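Long-range contacts in FAD-binding oxidoreductase (Gulosibacter chungangensis, PDB 7PBI), which binds FAD covalently and is probably an oxidoreductase of the VAO/PCMH flavoprotein family, here holding isoeugenol beside the flavin cofactor: residues Y398-A403 with M438-L443; V278-F283 with Y427-I432; K109-V114 with V125-V130. All coordinates share one frame; numbering follows the deposited sequence.

Contact 1: Y398-A403 with M438-L443. With H7Y (isoeugenol), chain L.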
loop_
_atom_site.group_PDB
_atom_site.type_symbol
_atom_site.label_atom_id
_atom_site.label_comp_id
_atom_site.label_asym_id
_atom_site.label_seq_id
_atom_site.Cartn_x
_atom_site.Cartn_y
_atom_site.Cartn_z
ATOM N N TYR B 398 23.466 -1.360 7.118
ATOM C CA TYR B 398 23.091 -2.731 6.715
ATOM C C TYR B 398 21.725 -3.021 7.346
ATOM O O TYR B 398 21.661 -3.148 8.580
ATOM C CB TYR B 398 24.174 -3.705 7.170
ATOM C CG TYR B 398 23.783 -5.156 7.074
ATOM C CD1 TYR B 398 23.528 -5.742 5.847
ATOM C CD2 TYR B 398 23.657 -5.946 8.203
ATOM C CE1 TYR B 398 23.172 -7.078 5.738
ATOM C CE2 TYR B 398 23.310 -7.284 8.115
ATOM C CZ TYR B 398 23.058 -7.850 6.878
ATOM O OH TYR B 398 22.694 -9.156 6.765
ATOM N N ALA B 399 20.653 -3.084 6.554
ATOM C CA ALA B 399 19.273 -3.166 7.086
ATOM C C ALA B 399 18.501 -4.324 6.458
ATOM O O ALA B 399 17.586 -4.091 5.673
ATOM C CB ALA B 399 18.580 -1.851 6.847
ATOM N N PRO B 400 18.803 -5.598 6.803
ATOM C CA PRO B 400 18.040 -6.722 6.276
ATOM C C PRO B 400 16.657 -6.841 6.923
ATOM O O PRO B 400 16.456 -6.361 8.010
ATOM C CB PRO B 400 18.912 -7.936 6.599
ATOM C CG PRO B 400 19.665 -7.526 7.842
ATOM C CD PRO B 400 19.884 -6.034 7.700
ATOM N N VAL B 401 15.747 -7.491 6.207
ATOM C CA VAL B 401 14.377 -7.839 6.675
ATOM C C VAL B 401 14.253 -9.362 6.754
ATOM O O VAL B 401 14.754 -10.055 5.846
ATOM C CB VAL B 401 13.321 -7.223 5.748
ATOM C CG1 VAL B 401 11.953 -7.868 5.912
ATOM C CG2 VAL B 401 13.255 -5.727 5.980
ATOM N N SER B 402 13.620 -9.855 7.813
ATOM C CA SER B 402 13.514 -11.306 8.093
ATOM C C SER B 402 12.199 -11.617 8.799
ATOM O O SER B 402 11.511 -10.684 9.242
ATOM C CB SER B 402 14.693 -11.788 8.895
ATOM O OG SER B 402 14.691 -11.241 10.204
ATOM N N ALA B 403 11.872 -12.904 8.864
ATOM C CA ALA B 403 10.719 -13.442 9.615
ATOM C C ALA B 403 10.967 -13.157 11.088
ATOM O O ALA B 403 12.052 -13.456 11.578
ATOM C CB ALA B 403 10.573 -14.918 9.347
ATOM N N MET B 438 10.381 -8.333 10.688
ATOM C CA MET B 438 11.423 -7.739 11.549
ATOM C C MET B 438 12.495 -7.107 10.662
ATOM O O MET B 438 13.128 -7.844 9.869
ATOM C CB MET B 438 12.045 -8.823 12.427
ATOM C CG MET B 438 12.976 -8.289 13.478
ATOM S SD MET B 438 13.373 -9.605 14.641
ATOM C CE MET B 438 14.373 -10.687 13.620
ATOM N N HIS B 439 12.672 -5.791 10.801
ATOM C CA HIS B 439 13.871 -5.051 10.330
ATOM C C HIS B 439 15.001 -5.223 11.338
ATOM O O HIS B 439 14.764 -5.010 12.531
ATOM C CB HIS B 439 13.587 -3.560 10.169
ATOM C CG HIS B 439 12.615 -3.252 9.087
ATOM N ND1 HIS B 439 11.261 -3.461 9.237
ATOM C CD2 HIS B 439 12.794 -2.731 7.853
ATOM C CE1 HIS B 439 10.643 -3.085 8.139
ATOM N NE2 HIS B 439 11.563 -2.630 7.273
ATOM N N HIS B 440 16.184 -5.588 10.862
ATOM C CA HIS B 440 17.448 -5.437 11.616
ATOM C C HIS B 440 18.167 -4.206 11.075
ATOM O O HIS B 440 18.559 -4.230 9.908
ATOM C CB HIS B 440 18.287 -6.705 11.507
ATOM C CG HIS B 440 19.623 -6.557 12.129
ATOM N ND1 HIS B 440 20.719 -7.254 11.687
ATOM C CD2 HIS B 440 20.052 -5.770 13.135
ATOM C CE1 HIS B 440 21.770 -6.918 12.404
ATOM N NE2 HIS B 440 21.388 -6.003 13.296
ATOM N N ILE B 441 18.299 -3.163 11.888
ATOM C CA ILE B 441 19.153 -1.982 11.571
ATOM C C ILE B 441 20.552 -2.196 12.157
ATOM O O ILE B 441 20.708 -2.079 13.381
ATOM C CB ILE B 441 18.511 -0.703 12.119
ATOM C CG1 ILE B 441 17.129 -0.486 11.505
ATOM C CG2 ILE B 441 19.432 0.488 11.918
ATOM C CD1 ILE B 441 17.152 -0.197 10.018
ATOM N N CYS B 442 21.543 -2.480 11.316
ATOM C CA CYS B 442 22.976 -2.431 11.701
ATOM C C CYS B 442 23.528 -1.041 11.376
ATOM O O CYS B 442 23.697 -0.746 10.178
ATOM C CB CYS B 442 23.819 -3.463 10.976
ATOM S SG CYS B 442 25.579 -3.101 11.160
ATOM N N LEU B 443 23.761 -0.219 12.401
ATOM C CA LEU B 443 24.286 1.168 12.275
ATOM C C LEU B 443 25.749 1.174 12.722
ATOM O O LEU B 443 26.038 1.359 13.910
ATOM C CB LEU B 443 23.420 2.100 13.135
ATOM C CG LEU B 443 23.631 3.608 12.964
ATOM C CD1 LEU B 443 22.546 4.396 13.688
ATOM C CD2 LEU B 443 24.991 4.061 13.458
HETATM C CAA H7Y L . 18.237 4.291 14.431
HETATM C CAD H7Y L . 17.415 4.001 13.202
HETATM C CAE H7Y L . 18.115 3.940 11.836
HETATM C CAJ H7Y L . 17.372 3.684 10.697
HETATM C CAH H7Y L . 16.079 3.286 10.915
HETATM C CAF H7Y L . 17.857 3.813 9.388
HETATM C CAG H7Y L . 17.024 3.548 8.308
HETATM C CAK H7Y L . 15.716 3.158 8.541
HETATM O OAC H7Y L . 14.860 2.899 7.515
HETATM C CAL H7Y L . 15.243 3.024 9.856
HETATM O OAI H7Y L . 13.943 2.635 10.080
HETATM C CAB H7Y L . 13.432 2.648 11.458
#
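The isoeugenol pocket has part of its wall in the strand pair that joins Ala399 to Ile441: Ile441 CD1 lies 3.9 Å from Ala399 CB and 3.7 Å from the ligand ring atom CAL. With CG1 anti to the carbonyl carbon (chi1 -60°), Ile441 offers CD1 and CG2 to the ligand together, and CG2 meets CAE at 3.7 Å. Behind this wall the strands run antiparallel. Tyr398 and Cys442 exchange two backbone bonds, and so do Ser402 and Met438. Halfway between these pairs Pro400 has no N-H to give, leaving one bond there, His440 N to Pro400 O at 3.0 Å. Ala399 CA makes a CA-H...O contact with His440 O. In the large antiparallel sheet that carries the FAD-linked oxidase C-terminal family region, this pairing sets strand 393-402 against strand 438-447. Val401 CG2 lies over one face of the His439 imidazole, a CH-pi contact 3.9 Å from the ring centroid, while Tyr208 of the second subunit meets the same imidazole with its ring nearly perpendicular. On the other side of the sheet, Pro400 CD sits above the centre of the Tyr398 ring, and Cys442 CB touches that ring in plane at its edge (CD2, 3.7 Å). Met438 bends at chi3 (69°), bringing CE to 3.5 Å from Ser402 OG. His440 packs alongside Pro400, its NE2 hydrogen-bonded to Tyr427 OH.

Contact 2: V278-F283 with Y427-I432. With H7Y (isoeugenol), chain L.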
loop_
_atom_site.group_PDB
_atom_site.type_symbol
_atom_site.label_atom_id
_atom_site.label_comp_id
_atom_site.label_asym_id
_atom_site.label_seq_id
_atom_site.Cartn_x
_atom_site.Cartn_y
_atom_site.Cartn_z
ATOM N N VAL B 278 14.026 -2.532 19.594
ATOM C CA VAL B 278 14.904 -3.256 20.550
ATOM C C VAL B 278 16.331 -2.801 20.257
ATOM O O VAL B 278 16.906 -3.244 19.250
ATOM C CB VAL B 278 14.735 -4.780 20.427
ATOM C CG1 VAL B 278 15.342 -5.510 21.620
ATOM C CG2 VAL B 278 13.274 -5.165 20.224
ATOM N N ARG B 279 16.845 -1.893 21.082
ATOM C CA ARG B 279 18.195 -1.295 20.929
ATOM C C ARG B 279 19.189 -2.059 21.800
ATOM O O ARG B 279 18.803 -2.485 22.891
ATOM C CB ARG B 279 18.206 0.148 21.423
ATOM C CG ARG B 279 17.727 1.199 20.434
ATOM C CD ARG B 279 18.624 2.400 20.679
ATOM N NE ARG B 279 18.128 3.765 20.571
ATOM C CZ ARG B 279 17.970 4.426 19.428
ATOM N NH1 ARG B 279 18.194 3.824 18.273
ATOM N NH2 ARG B 279 17.568 5.684 19.438
ATOM N N ASN B 280 20.434 -2.166 21.348
ATOM C CA ASN B 280 21.552 -2.641 22.194
ATOM C C ASN B 280 22.063 -1.451 23.009
ATOM O O ASN B 280 21.607 -0.308 22.794
ATOM C CB ASN B 280 22.642 -3.348 21.382
ATOM C CG ASN B 280 23.569 -2.405 20.652
ATOM O OD1 ASN B 280 23.249 -1.235 20.472
ATOM N ND2 ASN B 280 24.719 -2.902 20.233
ATOM N N VAL B 281 22.971 -1.723 23.934
ATOM C CA VAL B 281 23.445 -0.716 24.917
ATOM C C VAL B 281 24.309 0.310 24.181
ATOM O O VAL B 281 24.209 1.516 24.533
ATOM C CB VAL B 281 24.194 -1.388 26.078
ATOM C CG1 VAL B 281 25.479 -2.080 25.620
ATOM C CG2 VAL B 281 24.439 -0.392 27.199
ATOM N N THR B 282 25.124 -0.135 23.211
ATOM C CA THR B 282 26.059 0.758 22.471
ATOM C C THR B 282 25.259 1.854 21.761
ATOM O O THR B 282 25.748 3.003 21.712
ATOM C CB THR B 282 26.924 0.032 21.438
ATOM O OG1 THR B 282 27.572 -1.084 22.045
ATOM C CG2 THR B 282 27.978 0.952 20.864
ATOM N N PHE B 283 24.078 1.528 21.227
ATOM C CA PHE B 283 23.244 2.536 20.534
ATOM C C PHE B 283 22.838 3.609 21.544
ATOM O O PHE B 283 22.961 4.794 21.247
ATOM C CB PHE B 283 22.007 1.935 19.872
ATOM C CG PHE B 283 21.502 2.772 18.722
ATOM C CD1 PHE B 283 21.282 4.136 18.867
ATOM C CD2 PHE B 283 21.271 2.202 17.480
ATOM C CE1 PHE B 283 20.836 4.905 17.804
ATOM C CE2 PHE B 283 20.814 2.969 16.419
ATOM C CZ PHE B 283 20.614 4.321 16.579
ATOM N N TYR B 427 29.405 -1.429 16.503
ATOM C CA TYR B 427 28.143 -2.012 15.984
ATOM C C TYR B 427 26.991 -1.584 16.888
ATOM O O TYR B 427 26.803 -2.169 17.960
ATOM C CB TYR B 427 28.267 -3.531 15.859
ATOM C CG TYR B 427 26.967 -4.266 15.652
ATOM C CD1 TYR B 427 25.931 -3.720 14.904
ATOM C CD2 TYR B 427 26.775 -5.523 16.200
ATOM C CE1 TYR B 427 24.742 -4.408 14.705
ATOM C CE2 TYR B 427 25.591 -6.218 16.015
ATOM C CZ TYR B 427 24.578 -5.666 15.256
ATOM O OH TYR B 427 23.419 -6.362 15.106
ATOM N N LEU B 428 26.244 -0.583 16.434
ATOM C CA LEU B 428 24.983 -0.129 17.068
ATOM C C LEU B 428 23.832 -0.898 16.433
ATOM O O LEU B 428 23.753 -0.890 15.208
ATOM C CB LEU B 428 24.816 1.374 16.857
ATOM C CG LEU B 428 25.671 2.266 17.754
ATOM C CD1 LEU B 428 27.146 2.180 17.391
ATOM C CD2 LEU B 428 25.191 3.700 17.660
ATOM N N ALA B 429 23.002 -1.557 17.242
ATOM C CA ALA B 429 21.988 -2.546 16.798
ATOM C C ALA B 429 20.600 -2.096 17.242
ATOM O O ALA B 429 20.430 -1.754 18.421
ATOM C CB ALA B 429 22.297 -3.907 17.361
ATOM N N GLN B 430 19.641 -2.123 16.328
ATOM C CA GLN B 430 18.228 -1.797 16.637
ATOM C C GLN B 430 17.322 -2.721 15.821
ATOM O O GLN B 430 17.352 -2.624 14.581
ATOM C CB GLN B 430 17.961 -0.324 16.342
ATOM C CG GLN B 430 16.490 0.052 16.384
ATOM C CD GLN B 430 16.279 1.526 16.645
ATOM O OE1 GLN B 430 15.909 2.299 15.758
ATOM N NE2 GLN B 430 16.498 1.928 17.887
ATOM N N PHE B 431 16.567 -3.590 16.497
ATOM C CA PHE B 431 15.492 -4.407 15.889
ATOM C C PHE B 431 14.177 -3.657 16.056
ATOM O O PHE B 431 13.948 -3.017 17.084
ATOM C CB PHE B 431 15.440 -5.803 16.497
ATOM C CG PHE B 431 16.723 -6.567 16.322
ATOM C CD1 PHE B 431 17.815 -6.318 17.139
ATOM C CD2 PHE B 431 16.846 -7.522 15.327
ATOM C CE1 PHE B 431 19.001 -7.017 16.964
ATOM C CE2 PHE B 431 18.032 -8.218 15.153
ATOM C CZ PHE B 431 19.112 -7.961 15.967
ATOM N N ILE B 432 13.375 -3.682 15.002
ATOM C CA ILE B 432 11.997 -3.128 14.966
ATOM C C ILE B 432 11.110 -4.222 14.422
ATOM O O ILE B 432 11.442 -4.737 13.333
ATOM C CB ILE B 432 11.883 -1.913 14.048
ATOM C CG1 ILE B 432 12.882 -0.820 14.427
ATOM C CG2 ILE B 432 10.437 -1.440 14.040
ATOM C CD1 ILE B 432 12.700 0.459 13.651
HETATM C CAA H7Y L . 18.237 4.291 14.431
HETATM C CAD H7Y L . 17.415 4.001 13.202
HETATM C CAE H7Y L . 18.115 3.940 11.836
HETATM C CAJ H7Y L . 17.372 3.684 10.697
HETATM C CAH H7Y L . 16.079 3.286 10.915
HETATM C CAF H7Y L . 17.857 3.813 9.388
HETATM C CAG H7Y L . 17.024 3.548 8.308
HETATM C CAK H7Y L . 15.716 3.158 8.541
HETATM O OAC H7Y L . 14.860 2.899 7.515
HETATM C CAL H7Y L . 15.243 3.024 9.856
HETATM O OAI H7Y L . 13.943 2.635 10.080
HETATM C CAB H7Y L . 13.432 2.648 11.458
#
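Asn280 ties the end of its own strand to Ala429 and Tyr427 and also caps the helix that follows. Its CB packs against Ala429 CB, and CG lies 3.8 Å from that same methyl. Because CG stands between the backbone N and the carbonyl carbon (chi1 79°), the amide lies both beside strand 427-432 and beneath the first turn of helix 281-286. At the tip OD1 accepts from Phe283 N at 3.0 Å, the N-cap bond, and more weakly from Ala429 N at 3.3 Å. On the other branch ND2 donates to Tyr427 O (3.2 Å); the nitrogen lies in the plane of that carbonyl, while the oxygen sits 17° out of the asparagine's amide plane. Three bonds thus hold the buried amide. A leucine in its place would probably leave Phe283 N uncapped and Tyr427 O without this donor, weakening the turn from strand to helix. Before the turn, Val278 pairs with Phe431 through two backbone bonds, and Asn280 N donates to Ala429 O. After it, Leu428 CD2 lies over one face of the Phe283 ring, a CH-pi contact 4.1 Å from the centroid, and Leu428 CD1 reaches Thr282 CG2 at 3.8 Å. The propenyl end of isoeugenol, CAA, comes near both Phe283 CZ and Gln430 OE1 (3.3 Å to the latter), which places this end of the contact at the ligand pocket. Arg279 is turned to the same side, its NE in a salt bridge with Asp284. Strand 277-280 lies between strands 318-325 and 426-433 in the sheet; strand 426-433 has 438-447 as its other neighbour, while helix 406-422 packs on Tyr427 and Phe431.

Contact 3: K109-V114 with V125-V130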
loop_
_atom_site.group_PDB
_atom_site.type_symbol
_atom_site.label_atom_id
_atom_site.label_comp_id
_atom_site.label_asym_id
_atom_site.label_seq_id
_atom_site.Cartn_x
_atom_site.Cartn_y
_atom_site.Cartn_z
ATOM N N LYS B 109 15.481 23.543 -1.477
ATOM C CA LYS B 109 16.018 24.876 -1.092
ATOM C C LYS B 109 14.925 25.932 -1.321
ATOM O O LYS B 109 14.724 26.758 -0.420
ATOM C CB LYS B 109 17.338 25.228 -1.789
ATOM C CG LYS B 109 18.027 26.476 -1.230
ATOM C CD LYS B 109 19.465 26.730 -1.699
ATOM C CE LYS B 109 20.532 25.940 -0.956
ATOM N NZ LYS B 109 20.834 26.475 0.400
ATOM N N ARG B 110 14.205 25.888 -2.443
ATOM C CA ARG B 110 13.158 26.905 -2.751
ATOM C C ARG B 110 11.755 26.286 -2.738
ATOM O O ARG B 110 10.799 27.033 -2.468
ATOM C CB ARG B 110 13.446 27.584 -4.089
ATOM C CG ARG B 110 14.839 28.190 -4.150
ATOM C CD ARG B 110 15.237 28.568 -5.554
ATOM N NE ARG B 110 14.376 29.627 -6.054
ATOM C CZ ARG B 110 14.018 29.795 -7.323
ATOM N NH1 ARG B 110 14.427 28.957 -8.262
ATOM N NH2 ARG B 110 13.224 30.798 -7.647
ATOM N N MET B 111 11.603 24.996 -3.043
ATOM C CA MET B 111 10.253 24.386 -3.062
ATOM C C MET B 111 10.007 23.762 -1.688
ATOM O O MET B 111 10.142 22.522 -1.554
ATOM C CB MET B 111 10.108 23.352 -4.181
ATOM C CG MET B 111 9.747 23.951 -5.528
ATOM S SD MET B 111 9.946 22.726 -6.855
ATOM C CE MET B 111 11.731 22.774 -6.999
ATOM N N ASN B 112 9.656 24.593 -0.703
ATOM C CA ASN B 112 9.656 24.194 0.728
ATOM C C ASN B 112 8.419 24.682 1.486
ATOM O O ASN B 112 8.525 24.822 2.707
ATOM C CB ASN B 112 10.878 24.769 1.423
ATOM C CG ASN B 112 10.852 26.283 1.505
ATOM O OD1 ASN B 112 9.890 26.947 1.106
ATOM N ND2 ASN B 112 11.927 26.845 2.024
ATOM N N ARG B 113 7.301 24.927 0.805
ATOM C CA ARG B 113 6.051 25.427 1.429
ATOM C C ARG B 113 5.255 24.225 1.928
ATOM O O ARG B 113 5.242 23.201 1.229
ATOM C CB ARG B 113 5.214 26.225 0.424
ATOM C CG ARG B 113 5.885 27.492 -0.086
ATOM C CD ARG B 113 5.294 27.998 -1.396
ATOM N NE ARG B 113 6.090 29.087 -1.972
ATOM C CZ ARG B 113 7.163 28.941 -2.765
ATOM N NH1 ARG B 113 7.593 27.739 -3.117
ATOM N NH2 ARG B 113 7.800 30.013 -3.215
ATOM N N VAL B 114 4.634 24.354 3.098
ATOM C CA VAL B 114 3.460 23.524 3.488
ATOM C C VAL B 114 2.248 24.091 2.760
ATOM O O VAL B 114 1.913 25.241 3.025
ATOM C CB VAL B 114 3.216 23.533 5.003
ATOM C CG1 VAL B 114 1.907 22.820 5.342
ATOM C CG2 VAL B 114 4.407 22.939 5.750
ATOM N N VAL B 125 -0.513 18.646 2.785
ATOM C CA VAL B 125 0.157 18.579 1.464
ATOM C C VAL B 125 1.431 19.404 1.562
ATOM O O VAL B 125 1.349 20.559 1.970
ATOM C CB VAL B 125 -0.781 19.091 0.362
ATOM C CG1 VAL B 125 -0.104 19.087 -1.004
ATOM C CG2 VAL B 125 -2.073 18.284 0.340
ATOM N N VAL B 126 2.562 18.825 1.191
ATOM C CA VAL B 126 3.896 19.462 1.383
ATOM C C VAL B 126 4.630 19.518 0.045
ATOM O O VAL B 126 4.350 18.687 -0.834
ATOM C CB VAL B 126 4.712 18.701 2.439
ATOM C CG1 VAL B 126 4.068 18.844 3.811
ATOM C CG2 VAL B 126 4.901 17.235 2.078
ATOM N N GLU B 127 5.530 20.487 -0.082
ATOM C CA GLU B 127 6.542 20.548 -1.154
ATOM C C GLU B 127 7.783 19.832 -0.644
ATOM O O GLU B 127 7.895 19.564 0.550
ATOM C CB GLU B 127 6.817 22.002 -1.518
ATOM C CG GLU B 127 5.623 22.677 -2.146
ATOM C CD GLU B 127 5.934 24.032 -2.749
ATOM O OE1 GLU B 127 6.859 24.697 -2.279
ATOM O OE2 GLU B 127 5.253 24.403 -3.707
ATOM N N PRO B 128 8.729 19.481 -1.542
ATOM C CA PRO B 128 9.932 18.723 -1.171
ATOM C C PRO B 128 10.785 19.259 -0.009
ATOM O O PRO B 128 11.413 18.463 0.673
ATOM C CB PRO B 128 10.767 18.789 -2.450
ATOM C CG PRO B 128 9.714 18.817 -3.533
ATOM C CD PRO B 128 8.653 19.743 -2.987
ATOM N N GLY B 129 10.791 20.579 0.193
ATOM C CA GLY B 129 11.697 21.239 1.153
ATOM C C GLY B 129 11.251 21.104 2.594
ATOM O O GLY B 129 12.083 21.361 3.478
ATOM N N VAL B 130 10.003 20.694 2.826
ATOM C CA VAL B 130 9.384 20.616 4.182
ATOM C C VAL B 130 10.013 19.459 4.962
ATOM O O VAL B 130 9.926 18.304 4.501
ATOM C CB VAL B 130 7.859 20.464 4.094
ATOM C CG1 VAL B 130 7.230 20.481 5.466
ATOM C CG2 VAL B 130 7.241 21.542 3.230
#
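Glu127 OE1 takes two hydrogen bonds from Arg113, one from the backbone and one from the side chain. Arg113 N approaches on the anti side of the carboxylate oxygen, 34° out of its plane, at 3.1 Å and nearly straight (166°). NH1 comes to the syn lone pair at 3.2 Å to form a salt bridge. OE1 lies in the guanidinium plane, whereas the carboxylate is turned 83° from that plane, and the ion pair runs through OE1 alone rather than through both oxygens. Arg113 runs extended from CG to NE alongside Glu127, and the two side chains point the same way. The backbones answer in the opposite sense: Glu127 N donates to Arg113 O at 3.0 Å. These bonds hold Glu127 at the head of a type I turn that ends at Val130, and inside the turn Gly129 N donates to Met111 O (2.7 Å). Asn112 CB packs directly on Gly129 CA, 3.6 Å away, in the position a side chain there would need. Beside it the Pro128 ring presents CD to Met111 CB at 4.1 Å. Farther along, Val114 and Val130 cross at about a right angle, CG2 of Val114 lying 3.8 Å from CG1 of Val130. Val130 CG2, anti to its own carbonyl carbon, lies against Arg113 O. Val114 and Val126 form a non-hydrogen-bonded antiparallel pair at the open end of the hairpin of strands 114-118 and 123-126. Pro128 lies close to FAD and to Ser85, and its O accepts from Ser157 OG; both serines are FAD-binding residues. Leu135 of helix 132-142 covers Val114 and Val130, while strand 123-126 continues the sheet onto strand 226-237.

Contacts 1 and 2 are buried and belong to the same antiparallel sheet, joined through strands 426-433 and 438-447, which pair directly: Ile441 N lies 2.9 Å from Gln430 O. Both touch isoeugenol, contact 1 through Ile441 along the ring and the first propenyl carbon, contact 2 mainly at the end of the propenyl tail. Contact 3 is partly exposed and lies about 31 to 33 Å away, centre to centre, on the opposite side of the chain's centre, in the FAD-binding domain. Its chemistry differs accordingly: a salt bridge and a turn close a loop near the cofactor, whereas contact 1 relies on backbone strand pairing, interrupted at a proline, and contact 2 adds an asparagine cap where strand gives way to helix.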